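Local coordinates for colicin-D (Escherichia coli, PDB 5ZNM), which is the central and C-terminal tRNase part of a plasmid-encoded toxin that inhibits protein synthesis in Escherichia coli and close relatives, at residues A179-L183 and D261-W265; A126-A132 and A276-N282; L151-G155 and D167-T171; N25-Y30 and R187-G192. One frame throughout, in Å; residues are numbered along the deposited sequence.

Contact 1: A179-L183 and D261-W265; sequences AVPVL and DFIYW
Residues 179-183 run extended beside strand residues 262-265, the two short axes coming within 5.4 Å at 50° between their N-to-C directions, so the chains share one bridge rather than a ladder. That bridge pairs Val182 with Ile263, CA to CA 4.6 Å. Val180 (chi1 t) points toward the partner: its CG1 lies 3.7 Å from Phe262 CA and 3.9 Å from Ile263 CG1, a beta-branched residue suited to an extended backbone in a buried place. Pro181 has no amide hydrogen to give, but its O accepts from Ile263 N at 2.9 Å, while its CD rests 3.6 Å from Asp261 O. At Val182 the CA approaches Ile263 O at 3.3 Å in a CA-H...O contact, and CG1 reaches Trp265 CD1 at 4.1 Å. Leu183 N donates to the same Ile263 O at 2.8 Å; with chi1 m and chi2 t, its CD1 comes to 3.6 Å from Phe262 CG. Beyond, where the backbones part, one water spans the gap, donating to Leu183 O (2.7 Å) and accepting from Trp265 N (3.0 Å). The carboxylate of Asp261 turns to other partners, Tyr278 and Arg154. Ile263 N and O gripping Pro181 O and Leu183 N, two residues apart, is the hydrogen-bond pattern of a parallel beta bridge, here an isolated one on the outermost strand of an antiparallel five-stranded sheet.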
loop_
_atom_site.group_PDB
_atom_site.type_symbol
_atom_site.label_atom_id
_atom_site.label_comp_id
_atom_site.label_asym_id
_atom_site.label_seq_id
_atom_site.Cartn_x
_atom_site.Cartn_y
_atom_site.Cartn_z
ATOM N N ALA A 179 21.744 -9.474 18.007
ATOM C CA ALA A 179 22.482 -9.276 16.765
ATOM C C ALA A 179 21.785 -9.976 15.607
ATOM O O ALA A 179 21.502 -11.172 15.674
ATOM C CB ALA A 179 23.916 -9.781 16.912
ATOM N N VAL A 180 21.494 -9.222 14.555
ATOM C CA VAL A 180 20.859 -9.730 13.347
ATOM C C VAL A 180 21.861 -9.564 12.217
ATOM O O VAL A 180 22.380 -8.466 12.029
ATOM C CB VAL A 180 19.553 -8.978 13.024
ATOM C CG1 VAL A 180 19.021 -9.359 11.665
ATOM C CG2 VAL A 180 18.497 -9.256 14.110
ATOM N N PRO A 181 22.169 -10.607 11.439
ATOM C CA PRO A 181 23.197 -10.468 10.393
ATOM C C PRO A 181 22.707 -9.684 9.178
ATOM O O PRO A 181 21.574 -9.852 8.726
ATOM C CB PRO A 181 23.496 -11.919 10.007
ATOM C CG PRO A 181 22.183 -12.616 10.226
ATOM C CD PRO A 181 21.620 -11.975 11.486
ATOM N N VAL A 182 23.603 -8.868 8.620
ATOM C CA VAL A 182 23.378 -8.189 7.344
ATOM C C VAL A 182 23.965 -9.028 6.215
ATOM O O VAL A 182 25.143 -9.410 6.252
ATOM C CB VAL A 182 23.997 -6.782 7.353
ATOM C CG1 VAL A 182 23.783 -6.092 5.991
ATOM C CG2 VAL A 182 23.409 -5.957 8.490
ATOM N N LEU A 183 23.152 -9.301 5.197
ATOM C CA LEU A 183 23.546 -10.146 4.083
ATOM C C LEU A 183 23.597 -9.345 2.788
ATOM O O LEU A 183 22.891 -8.347 2.633
ATOM C CB LEU A 183 22.584 -11.318 3.940
ATOM C CG LEU A 183 22.415 -12.123 5.231
ATOM C CD1 LEU A 183 21.480 -13.288 5.017
ATOM C CD2 LEU A 183 23.763 -12.606 5.709
ATOM N N ASP A 261 16.389 -14.920 10.590
ATOM C CA ASP A 261 16.075 -13.560 10.171
ATOM C C ASP A 261 17.357 -12.839 9.783
ATOM O O ASP A 261 18.458 -13.206 10.204
ATOM C CB ASP A 261 15.334 -12.794 11.280
ATOM C CG ASP A 261 16.053 -12.871 12.613
ATOM O OD1 ASP A 261 16.733 -13.889 12.855
ATOM O OD2 ASP A 261 15.942 -11.920 13.414
ATOM N N PHE A 262 17.216 -11.810 8.948
ATOM C CA PHE A 262 18.401 -11.103 8.484
ATOM C C PHE A 262 17.994 -9.713 8.026
ATOM O O PHE A 262 16.812 -9.375 7.975
ATOM C CB PHE A 262 19.102 -11.871 7.355
ATOM C CG PHE A 262 18.274 -12.019 6.089
ATOM C CD1 PHE A 262 17.372 -13.071 5.947
ATOM C CD2 PHE A 262 18.430 -11.120 5.029
ATOM C CE1 PHE A 262 16.630 -13.226 4.791
ATOM C CE2 PHE A 262 17.692 -11.256 3.866
ATOM C CZ PHE A 262 16.782 -12.317 3.742
ATOM N N ILE A 263 18.997 -8.909 7.693
ATOM C CA ILE A 263 18.793 -7.595 7.097
ATOM C C ILE A 263 19.523 -7.567 5.759
ATOM O O ILE A 263 20.610 -8.145 5.624
ATOM C CB ILE A 263 19.287 -6.484 8.050
ATOM C CG1 ILE A 263 18.349 -6.415 9.264
ATOM C CG2 ILE A 263 19.357 -5.130 7.344
ATOM C CD1 ILE A 263 18.874 -5.596 10.411
ATOM N N TYR A 264 18.895 -6.963 4.749
ATOM C CA TYR A 264 19.595 -6.654 3.505
ATOM C C TYR A 264 19.211 -5.240 3.075
ATOM O O TYR A 264 18.268 -4.637 3.604
ATOM C CB TYR A 264 19.293 -7.683 2.404
ATOM C CG TYR A 264 18.024 -7.436 1.628
ATOM C CD1 TYR A 264 16.771 -7.527 2.240
ATOM C CD2 TYR A 264 18.071 -7.101 0.288
ATOM C CE1 TYR A 264 15.605 -7.296 1.525
ATOM C CE2 TYR A 264 16.913 -6.858 -0.430
ATOM C CZ TYR A 264 15.686 -6.960 0.184
ATOM O OH TYR A 264 14.543 -6.710 -0.553
ATOM N N TRP A 265 19.964 -4.703 2.113
ATOM C CA TRP A 265 19.738 -3.351 1.605
ATOM C C TRP A 265 19.145 -3.394 0.201
ATOM O O TRP A 265 19.537 -4.239 -0.607
ATOM C CB TRP A 265 21.048 -2.565 1.557
ATOM C CG TRP A 265 21.652 -2.315 2.877
ATOM C CD1 TRP A 265 22.545 -3.114 3.536
ATOM C CD2 TRP A 265 21.419 -1.186 3.719
ATOM N NE1 TRP A 265 22.882 -2.548 4.735
ATOM C CE2 TRP A 265 22.208 -1.362 4.874
ATOM C CE3 TRP A 265 20.622 -0.035 3.606
ATOM C CZ2 TRP A 265 22.225 -0.440 5.914
ATOM C CZ3 TRP A 265 20.640 0.887 4.639
ATOM C CH2 TRP A 265 21.438 0.675 5.784
HETATM O O HOH W 1 22.555 -6.000 1.290
#

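Contact 2: A126-A132 and A276-N282; sequences AMFSLSA and AVYVMLN
Met280, Ala126 and Ala132 lose the most surface in this pairing of extended strands 126-131 and 276-281, antiparallel at 157° with axes 4.5 Å apart. Met280 forms a hydrogen-bonded pair with Phe128: Met280 N to Phe128 O is 2.8 Å and Phe128 N to Met280 O 2.9 Å. Its side chain (chi1 m, chi2 t, chi3 -94°) brings CE to the edge of the Phe128 ring, 3.6 Å from CD2. Tyr278, paired with Leu130 (Tyr278 N to Leu130 O 2.8 Å, Leu130 N to Tyr278 O 3.1 Å), lies on this same face. The other face carries Met127, Ser129, Val279 and Leu281, with Met127 CG 3.5 Å from Val279 CG1; Met127-Leu281 and Ser129-Val279 are non-hydrogen-bonded pairs. At one end Ala126 N donates to Asn282 OD1 at 2.9 Å, the amide side chain taking over where the strand stops, and Asn282 N reaches Ala126 O at 3.2 Å. At the other the chain turns at Ala132 (psi -28°), whose N meets Ala276 O at 2.8 Å and whose small CB, directed toward the partner, fits 3.8 Å from Ala276 CB. Such alternation of paired faces, ending where the side chains of Ser131 and Val277 diverge, is that of an antiparallel ladder, here between interior strands of a five-stranded sheet.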
loop_
_atom_site.group_PDB
_atom_site.type_symbol
_atom_site.label_atom_id
_atom_site.label_comp_id
_atom_site.label_asym_id
_atom_site.label_seq_id
_atom_site.Cartn_x
_atom_site.Cartn_y
_atom_site.Cartn_z
ATOM N N ALA A 126 7.524 -19.480 4.423
ATOM C CA ALA A 126 6.985 -18.122 4.435
ATOM C C ALA A 126 8.054 -17.119 4.850
ATOM O O ALA A 126 9.015 -17.446 5.554
ATOM C CB ALA A 126 5.773 -17.998 5.370
ATOM N N MET A 127 7.839 -15.866 4.444
ATOM C CA MET A 127 8.851 -14.828 4.577
ATOM C C MET A 127 8.139 -13.490 4.704
ATOM O O MET A 127 7.300 -13.154 3.867
ATOM C CB MET A 127 9.793 -14.829 3.367
ATOM C CG MET A 127 10.887 -13.773 3.409
ATOM S SD MET A 127 12.068 -13.986 2.044
ATOM C CE MET A 127 10.970 -13.768 0.651
ATOM N N PHE A 128 8.457 -12.756 5.761
ATOM C CA PHE A 128 7.836 -11.472 6.061
ATOM C C PHE A 128 8.926 -10.419 6.163
ATOM O O PHE A 128 9.973 -10.665 6.769
ATOM C CB PHE A 128 7.045 -11.545 7.377
ATOM C CG PHE A 128 6.269 -10.294 7.692
ATOM C CD1 PHE A 128 5.094 -9.999 7.017
ATOM C CD2 PHE A 128 6.715 -9.411 8.660
ATOM C CE1 PHE A 128 4.376 -8.838 7.306
ATOM C CE2 PHE A 128 5.996 -8.248 8.952
ATOM C CZ PHE A 128 4.834 -7.966 8.273
ATOM N N SER A 129 8.705 -9.251 5.560
ATOM C CA SER A 129 9.780 -8.268 5.506
ATOM C C SER A 129 9.213 -6.860 5.573
ATOM O O SER A 129 8.107 -6.594 5.091
ATOM C CB SER A 129 10.635 -8.418 4.240
ATOM O OG SER A 129 9.825 -8.295 3.087
ATOM N N LEU A 130 9.986 -5.966 6.186
ATOM C CA LEU A 130 9.602 -4.567 6.328
ATOM C C LEU A 130 10.855 -3.761 6.607
ATOM O O LEU A 130 11.917 -4.314 6.892
ATOM C CB LEU A 130 8.580 -4.349 7.448
ATOM C CG LEU A 130 8.648 -5.075 8.802
ATOM C CD1 LEU A 130 10.028 -5.267 9.339
ATOM C CD2 LEU A 130 7.814 -4.318 9.828
ATOM N N SER A 131 10.707 -2.438 6.567
ATOM C CA SER A 131 11.856 -1.565 6.768
ATOM C C SER A 131 12.493 -1.812 8.128
ATOM O O SER A 131 11.805 -1.897 9.154
ATOM C CB SER A 131 11.443 -0.104 6.635
ATOM O OG SER A 131 11.142 0.189 5.277
ATOM N N ALA A 132 13.815 -1.940 8.130
ATOM C CA ALA A 132 14.523 -2.267 9.359
ATOM C C ALA A 132 14.682 -1.055 10.255
ATOM O O ALA A 132 14.781 -1.202 11.476
ATOM C CB ALA A 132 15.900 -2.847 9.040
ATOM N N ALA A 276 17.396 -0.181 4.555
ATOM C CA ALA A 276 17.581 -1.497 5.152
ATOM C C ALA A 276 16.228 -2.181 5.334
ATOM O O ALA A 276 15.245 -1.548 5.734
ATOM C CB ALA A 276 18.292 -1.381 6.501
ATOM N N VAL A 277 16.189 -3.474 5.031
ATOM C CA VAL A 277 14.984 -4.291 5.104
ATOM C C VAL A 277 15.252 -5.438 6.073
ATOM O O VAL A 277 16.245 -6.158 5.926
ATOM C CB VAL A 277 14.605 -4.840 3.715
ATOM C CG1 VAL A 277 13.287 -5.603 3.756
ATOM C CG2 VAL A 277 14.549 -3.724 2.685
ATOM N N TYR A 278 14.362 -5.618 7.042
ATOM C CA TYR A 278 14.448 -6.718 7.997
ATOM C C TYR A 278 13.544 -7.837 7.504
ATOM O O TYR A 278 12.390 -7.590 7.145
ATOM C CB TYR A 278 14.052 -6.243 9.398
ATOM C CG TYR A 278 13.994 -7.335 10.450
ATOM C CD1 TYR A 278 15.097 -8.141 10.718
ATOM C CD2 TYR A 278 12.837 -7.544 11.193
ATOM C CE1 TYR A 278 15.047 -9.127 11.687
ATOM C CE2 TYR A 278 12.774 -8.548 12.170
ATOM C CZ TYR A 278 13.882 -9.329 12.406
ATOM O OH TYR A 278 13.830 -10.307 13.366
ATOM N N VAL A 279 14.077 -9.058 7.451
ATOM C CA VAL A 279 13.399 -10.183 6.826
ATOM C C VAL A 279 13.331 -11.331 7.831
ATOM O O VAL A 279 14.320 -11.627 8.514
ATOM C CB VAL A 279 14.122 -10.610 5.534
ATOM C CG1 VAL A 279 13.381 -11.758 4.869
ATOM C CG2 VAL A 279 14.245 -9.412 4.571
ATOM N N MET A 280 12.161 -11.956 7.941
ATOM C CA MET A 280 11.919 -13.016 8.921
ATOM C C MET A 280 11.351 -14.224 8.200
ATOM O O MET A 280 10.478 -14.083 7.340
ATOM C CB MET A 280 10.925 -12.571 10.019
ATOM C CG MET A 280 11.375 -11.404 10.867
ATOM S SD MET A 280 10.005 -10.394 11.471
ATOM C CE MET A 280 9.883 -9.100 10.239
ATOM N N LEU A 281 11.833 -15.409 8.559
ATOM C CA LEU A 281 11.396 -16.634 7.917
ATOM C C LEU A 281 10.685 -17.525 8.929
ATOM O O LEU A 281 10.747 -17.303 10.141
ATOM C CB LEU A 281 12.568 -17.387 7.272
ATOM C CG LEU A 281 12.822 -17.080 5.791
ATOM C CD1 LEU A 281 13.538 -15.772 5.645
ATOM C CD2 LEU A 281 13.606 -18.195 5.108
ATOM N N ASN A 282 9.954 -18.504 8.411
ATOM C CA ASN A 282 9.306 -19.461 9.298
ATOM C C ASN A 282 10.344 -20.281 10.051
ATOM O O ASN A 282 11.431 -20.585 9.539
ATOM C CB ASN A 282 8.388 -20.409 8.512
ATOM C CG ASN A 282 9.129 -21.183 7.448
ATOM O OD1 ASN A 282 9.406 -20.650 6.369
ATOM N ND2 ASN A 282 9.457 -22.450 7.739
#

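Contact 3: L151-G155 and D167-T171; sequences LPVRG and DLLKT
Thr171 OG1 donates to Leu151 O at 2.6 Å, and Thr171 N gives a second bond to Pro152 O at 3.0 Å; chi1 p places the hydroxyl for the first. A threonine suits this spot because its side chain points toward the facing segment and extends the pairing past the last strand residue. Next comes the hydrogen-bonded pair Arg154-Leu169, with Arg154 N to Leu169 O 2.9 Å and Leu169 N to Arg154 O 2.8 Å. It is flanked by the non-hydrogen-bonded pairs Val153-Lys170 (CA to CA 4.8 Å) and Gly155-Leu168 (4.7 Å). Residues 153-155 and 167-170 are extended, their axes 4.6 Å apart at 148°, while the chain bends at Pro152 (psi -19°). This is the open end of a beta hairpin, strands 153-160 and 163-170, within an antiparallel four-stranded sheet. Between the bridges, CA-H...O contacts run from Val153 CA to Leu169 O (3.3 Å) and from Gly155 CA to Asp167 O (3.4 Å). On one face Val153 CG1 packs 3.9 Å from Leu168 CB, and Leu168 CD2 lies 4.2 Å from Gly155 CA. On the other, the aliphatic part of Arg154 lies along Thr171, CG to CG2 3.7 Å, while its guanidinium leaves the hairpin for a salt bridge with Asp261.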
loop_
_atom_site.group_PDB
_atom_site.type_symbol
_atom_site.label_atom_id
_atom_site.label_comp_id
_atom_site.label_asym_id
_atom_site.label_seq_id
_atom_site.Cartn_x
_atom_site.Cartn_y
_atom_site.Cartn_z
ATOM N N LEU A 151 18.882 -5.579 17.207
ATOM C CA LEU A 151 17.497 -5.173 17.282
ATOM C C LEU A 151 16.930 -5.491 18.651
ATOM O O LEU A 151 17.197 -6.560 19.215
ATOM C CB LEU A 151 16.632 -5.862 16.219
ATOM C CG LEU A 151 16.966 -5.536 14.768
ATOM C CD1 LEU A 151 15.909 -6.133 13.837
ATOM C CD2 LEU A 151 17.075 -4.038 14.575
ATOM N N PRO A 152 16.122 -4.586 19.189
ATOM C CA PRO A 152 15.502 -4.851 20.469
ATOM C C PRO A 152 14.381 -5.887 20.378
ATOM O O PRO A 152 14.008 -6.480 21.401
ATOM C CB PRO A 152 14.997 -3.450 20.873
ATOM C CG PRO A 152 14.684 -2.802 19.722
ATOM C CD PRO A 152 15.712 -3.263 18.691
ATOM N N VAL A 153 13.842 -6.116 19.181
ATOM C CA VAL A 153 12.777 -7.080 18.933
ATOM C C VAL A 153 13.149 -7.853 17.687
ATOM O O VAL A 153 13.492 -7.245 16.671
ATOM C CB VAL A 153 11.410 -6.406 18.710
ATOM C CG1 VAL A 153 10.358 -7.456 18.373
ATOM C CG2 VAL A 153 11.008 -5.643 19.915
ATOM N N ARG A 154 13.074 -9.180 17.753
ATOM C CA ARG A 154 13.222 -9.998 16.562
ATOM C C ARG A 154 11.929 -10.747 16.292
ATOM O O ARG A 154 11.081 -10.911 17.177
ATOM C CB ARG A 154 14.400 -10.967 16.691
ATOM C CG ARG A 154 15.745 -10.255 16.548
ATOM C CD ARG A 154 16.896 -11.160 16.942
ATOM N NE ARG A 154 17.142 -12.201 15.956
ATOM C CZ ARG A 154 18.069 -13.142 16.110
ATOM N NH1 ARG A 154 18.812 -13.156 17.211
ATOM N NH2 ARG A 154 18.247 -14.071 15.180
ATOM N N GLY A 155 11.781 -11.201 15.052
ATOM C CA GLY A 155 10.545 -11.804 14.599
ATOM C C GLY A 155 10.755 -13.223 14.112
ATOM O O GLY A 155 11.845 -13.594 13.669
ATOM N N ASP A 167 5.562 -14.067 15.614
ATOM C CA ASP A 167 5.907 -13.908 17.019
ATOM C C ASP A 167 6.970 -12.832 17.126
ATOM O O ASP A 167 8.025 -12.944 16.495
ATOM C CB ASP A 167 6.422 -15.213 17.628
ATOM C CG ASP A 167 5.305 -16.132 18.045
ATOM O OD1 ASP A 167 4.132 -15.713 17.943
ATOM O OD2 ASP A 167 5.599 -17.259 18.489
ATOM N N LEU A 168 6.680 -11.786 17.897
ATOM C CA LEU A 168 7.639 -10.730 18.167
ATOM C C LEU A 168 8.282 -11.018 19.517
ATOM O O LEU A 168 7.588 -11.124 20.537
ATOM C CB LEU A 168 6.975 -9.353 18.134
ATOM C CG LEU A 168 6.393 -8.958 16.770
ATOM C CD1 LEU A 168 5.953 -7.504 16.759
ATOM C CD2 LEU A 168 7.381 -9.224 15.640
ATOM N N LEU A 169 9.603 -11.155 19.509
ATOM C CA LEU A 169 10.369 -11.618 20.652
ATOM C C LEU A 169 11.300 -10.522 21.131
ATOM O O LEU A 169 12.047 -9.934 20.335
ATOM C CB LEU A 169 11.183 -12.854 20.302
ATOM C CG LEU A 169 10.358 -14.004 19.742
ATOM C CD1 LEU A 169 11.276 -15.024 19.101
ATOM C CD2 LEU A 169 9.530 -14.623 20.848
ATOM N N LYS A 170 11.237 -10.264 22.438
ATOM C CA LYS A 170 12.168 -9.366 23.116
ATOM C C LYS A 170 13.586 -9.956 23.077
ATOM O O LYS A 170 13.792 -11.121 23.430
ATOM C CB LYS A 170 11.672 -9.113 24.567
ATOM C CG LYS A 170 12.511 -8.118 25.423
ATOM C CD LYS A 170 13.247 -7.010 24.654
ATOM C CE LYS A 170 14.259 -6.491 25.459
ATOM N NZ LYS A 170 15.432 -6.224 24.548
ATOM N N THR A 171 14.557 -9.160 22.666
ATOM C CA THR A 171 15.926 -9.606 22.629
ATOM C C THR A 171 16.631 -9.113 23.912
ATOM O O THR A 171 16.166 -8.239 24.562
ATOM C CB THR A 171 16.729 -9.151 21.391
ATOM O OG1 THR A 171 16.966 -7.770 21.460
ATOM C CG2 THR A 171 16.049 -9.458 20.112
#

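Contact 4: N25-Y30 and R187-G192; sequences NQPPVY and RDTATG
A guanidinium group sandwiched between two non-aromatic side chains marks this meeting of two loops: Pro28 CD lies over one face of the Arg187 group, 3.5 Å from NH1, and Asn25 CB over the opposite face, 3.6 Å from NH2. Arg187 (chi1 t, chi2 p, chi3 p) folds its end so that NH1 donates to Gln26 O at 3.1 Å; NH2 adds weak bonds of 3.4 Å to Asn25 O and to Gln26 O. Residues 25-30 are extended, whereas 188-192 turn back: Asp188 OD1 accepts from Ala190 N at 2.8 Å, an Asx turn, and Gly192 N returns to Asp188 O at 2.8 Å. Gly192, at positive phi (74°), faces Tyr30, where a CB would clash with the ring. Tyr30 OH donates to Gly192 O at 2.6 Å, and Pro28 CG lies 3.7 Å from that same oxygen. Arg187 and Tyr30 each donate to backbone carbonyls of the other loop, so the join depends on these donors and the accepting backbone's course, while Asp194 meets the arginine charge.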
loop_
_atom_site.group_PDB
_atom_site.type_symbol
_atom_site.label_atom_id
_atom_site.label_comp_id
_atom_site.label_asym_id
_atom_site.label_seq_id
_atom_site.Cartn_x
_atom_site.Cartn_y
_atom_site.Cartn_z
ATOM N N ASN A 25 23.449 -3.468 -6.180
ATOM C CA ASN A 25 23.625 -3.170 -7.593
ATOM C C ASN A 25 22.344 -2.562 -8.128
ATOM O O ASN A 25 21.249 -2.998 -7.768
ATOM C CB ASN A 25 23.943 -4.426 -8.410
ATOM C CG ASN A 25 25.312 -4.978 -8.117
ATOM O OD1 ASN A 25 26.308 -4.427 -8.576
ATOM N ND2 ASN A 25 25.374 -6.088 -7.365
ATOM N N GLN A 26 22.475 -1.579 -9.013
ATOM C CA GLN A 26 21.279 -1.033 -9.618
ATOM C C GLN A 26 20.607 -2.106 -10.480
ATOM O O GLN A 26 21.282 -2.984 -11.018
ATOM C CB GLN A 26 21.620 0.196 -10.450
ATOM C CG GLN A 26 22.205 -0.099 -11.793
ATOM C CD GLN A 26 22.356 1.156 -12.619
ATOM O OE1 GLN A 26 21.982 2.245 -12.182
ATOM N NE2 GLN A 26 22.901 1.012 -13.821
ATOM N N PRO A 27 19.278 -2.077 -10.589
ATOM C CA PRO A 27 18.594 -3.080 -11.402
ATOM C C PRO A 27 19.096 -3.045 -12.835
ATOM O O PRO A 27 19.433 -1.972 -13.361
ATOM C CB PRO A 27 17.120 -2.650 -11.326
ATOM C CG PRO A 27 17.028 -1.755 -10.158
ATOM C CD PRO A 27 18.348 -1.115 -9.979
ATOM N N PRO A 28 19.104 -4.177 -13.504
ATOM C CA PRO A 28 19.525 -4.176 -14.908
ATOM C C PRO A 28 18.360 -3.857 -15.828
ATOM O O PRO A 28 17.216 -3.678 -15.384
ATOM C CB PRO A 28 20.025 -5.609 -15.098
ATOM C CG PRO A 28 19.034 -6.425 -14.242
ATOM C CD PRO A 28 18.653 -5.515 -13.068
ATOM N N VAL A 29 18.637 -3.761 -17.109
ATOM C CA VAL A 29 17.595 -3.863 -18.118
ATOM C C VAL A 29 17.584 -5.306 -18.587
ATOM O O VAL A 29 18.583 -6.027 -18.495
ATOM C CB VAL A 29 17.781 -2.874 -19.295
ATOM C CG1 VAL A 29 17.729 -1.432 -18.778
ATOM C CG2 VAL A 29 19.056 -3.124 -20.021
ATOM N N TYR A 30 16.432 -5.744 -19.069
ATOM C CA TYR A 30 16.192 -7.155 -19.313
ATOM C C TYR A 30 15.992 -7.363 -20.800
ATOM O O TYR A 30 15.081 -6.780 -21.401
ATOM C CB TYR A 30 14.977 -7.651 -18.516
ATOM C CG TYR A 30 15.242 -7.619 -17.033
ATOM C CD1 TYR A 30 15.069 -6.447 -16.305
ATOM C CD2 TYR A 30 15.687 -8.758 -16.360
ATOM C CE1 TYR A 30 15.332 -6.402 -14.945
ATOM C CE2 TYR A 30 15.952 -8.728 -14.996
ATOM C CZ TYR A 30 15.772 -7.553 -14.295
ATOM O OH TYR A 30 16.036 -7.530 -12.953
ATOM N N ARG A 187 24.182 -10.861 -7.751
ATOM C CA ARG A 187 23.483 -10.664 -9.012
ATOM C C ARG A 187 23.779 -11.824 -9.951
ATOM O O ARG A 187 24.943 -12.137 -10.224
ATOM C CB ARG A 187 23.890 -9.333 -9.646
ATOM C CG ARG A 187 23.453 -9.123 -11.095
ATOM C CD ARG A 187 21.936 -8.865 -11.231
ATOM N NE ARG A 187 21.391 -7.954 -10.220
ATOM C CZ ARG A 187 21.302 -6.628 -10.343
ATOM N NH1 ARG A 187 21.756 -6.009 -11.432
ATOM N NH2 ARG A 187 20.764 -5.910 -9.364
ATOM N N ASP A 188 22.718 -12.465 -10.430
ATOM C CA ASP A 188 22.809 -13.511 -11.439
ATOM C C ASP A 188 22.762 -12.839 -12.809
ATOM O O ASP A 188 21.726 -12.297 -13.207
ATOM C CB ASP A 188 21.669 -14.510 -11.264
ATOM C CG ASP A 188 21.758 -15.681 -12.229
ATOM O OD1 ASP A 188 22.506 -15.600 -13.228
ATOM O OD2 ASP A 188 21.068 -16.688 -11.990
ATOM N N THR A 189 23.881 -12.879 -13.533
ATOM C CA THR A 189 23.938 -12.207 -14.823
ATOM C C THR A 189 23.083 -12.902 -15.874
ATOM O O THR A 189 22.751 -12.286 -16.890
ATOM C CB THR A 189 25.395 -12.093 -15.305
ATOM O OG1 THR A 189 26.021 -13.382 -15.302
ATOM C CG2 THR A 189 26.200 -11.177 -14.389
ATOM N N ALA A 190 22.711 -14.161 -15.658
ATOM C CA ALA A 190 21.878 -14.848 -16.636
ATOM C C ALA A 190 20.410 -14.449 -16.525
ATOM O O ALA A 190 19.707 -14.400 -17.539
ATOM C CB ALA A 190 22.016 -16.361 -16.479
ATOM N N THR A 191 19.926 -14.166 -15.318
ATOM C CA THR A 191 18.519 -13.836 -15.125
ATOM C C THR A 191 18.266 -12.372 -14.824
ATOM O O THR A 191 17.125 -11.928 -14.967
ATOM C CB THR A 191 17.916 -14.639 -13.963
ATOM O OG1 THR A 191 18.600 -14.299 -12.742
ATOM C CG2 THR A 191 18.002 -16.144 -14.214
ATOM N N GLY A 192 19.266 -11.635 -14.351
ATOM C CA GLY A 192 19.004 -10.307 -13.834
ATOM C C GLY A 192 18.330 -10.276 -12.479
ATOM O O GLY A 192 17.870 -9.212 -12.062
#

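In chain order the first segments run 25-30, 126-132, 151-155 and 179-183. Contact 3 closes within the loops of contacts 2 and 4, before contact 1 opens; contact 1 is also nested in contact 2, while contact 4 crosses both 1 and 2. Between centres, contacts 1 and 2 lie about 9 Å apart and share a five-stranded sheet, where strands 262-267 and 274-281 are neighbours. Contact 3, centred about 12 Å from contact 2 and 14 Å from contact 1, belongs to another sheet; Arg154, Asp261, Tyr278 and Gly155 form a polar junction joining all three. Contact 4, centred about 22 Å from contacts 1 and 2 and 34 Å from contact 3, joins loop 25-30 to the loop before strand 194-198.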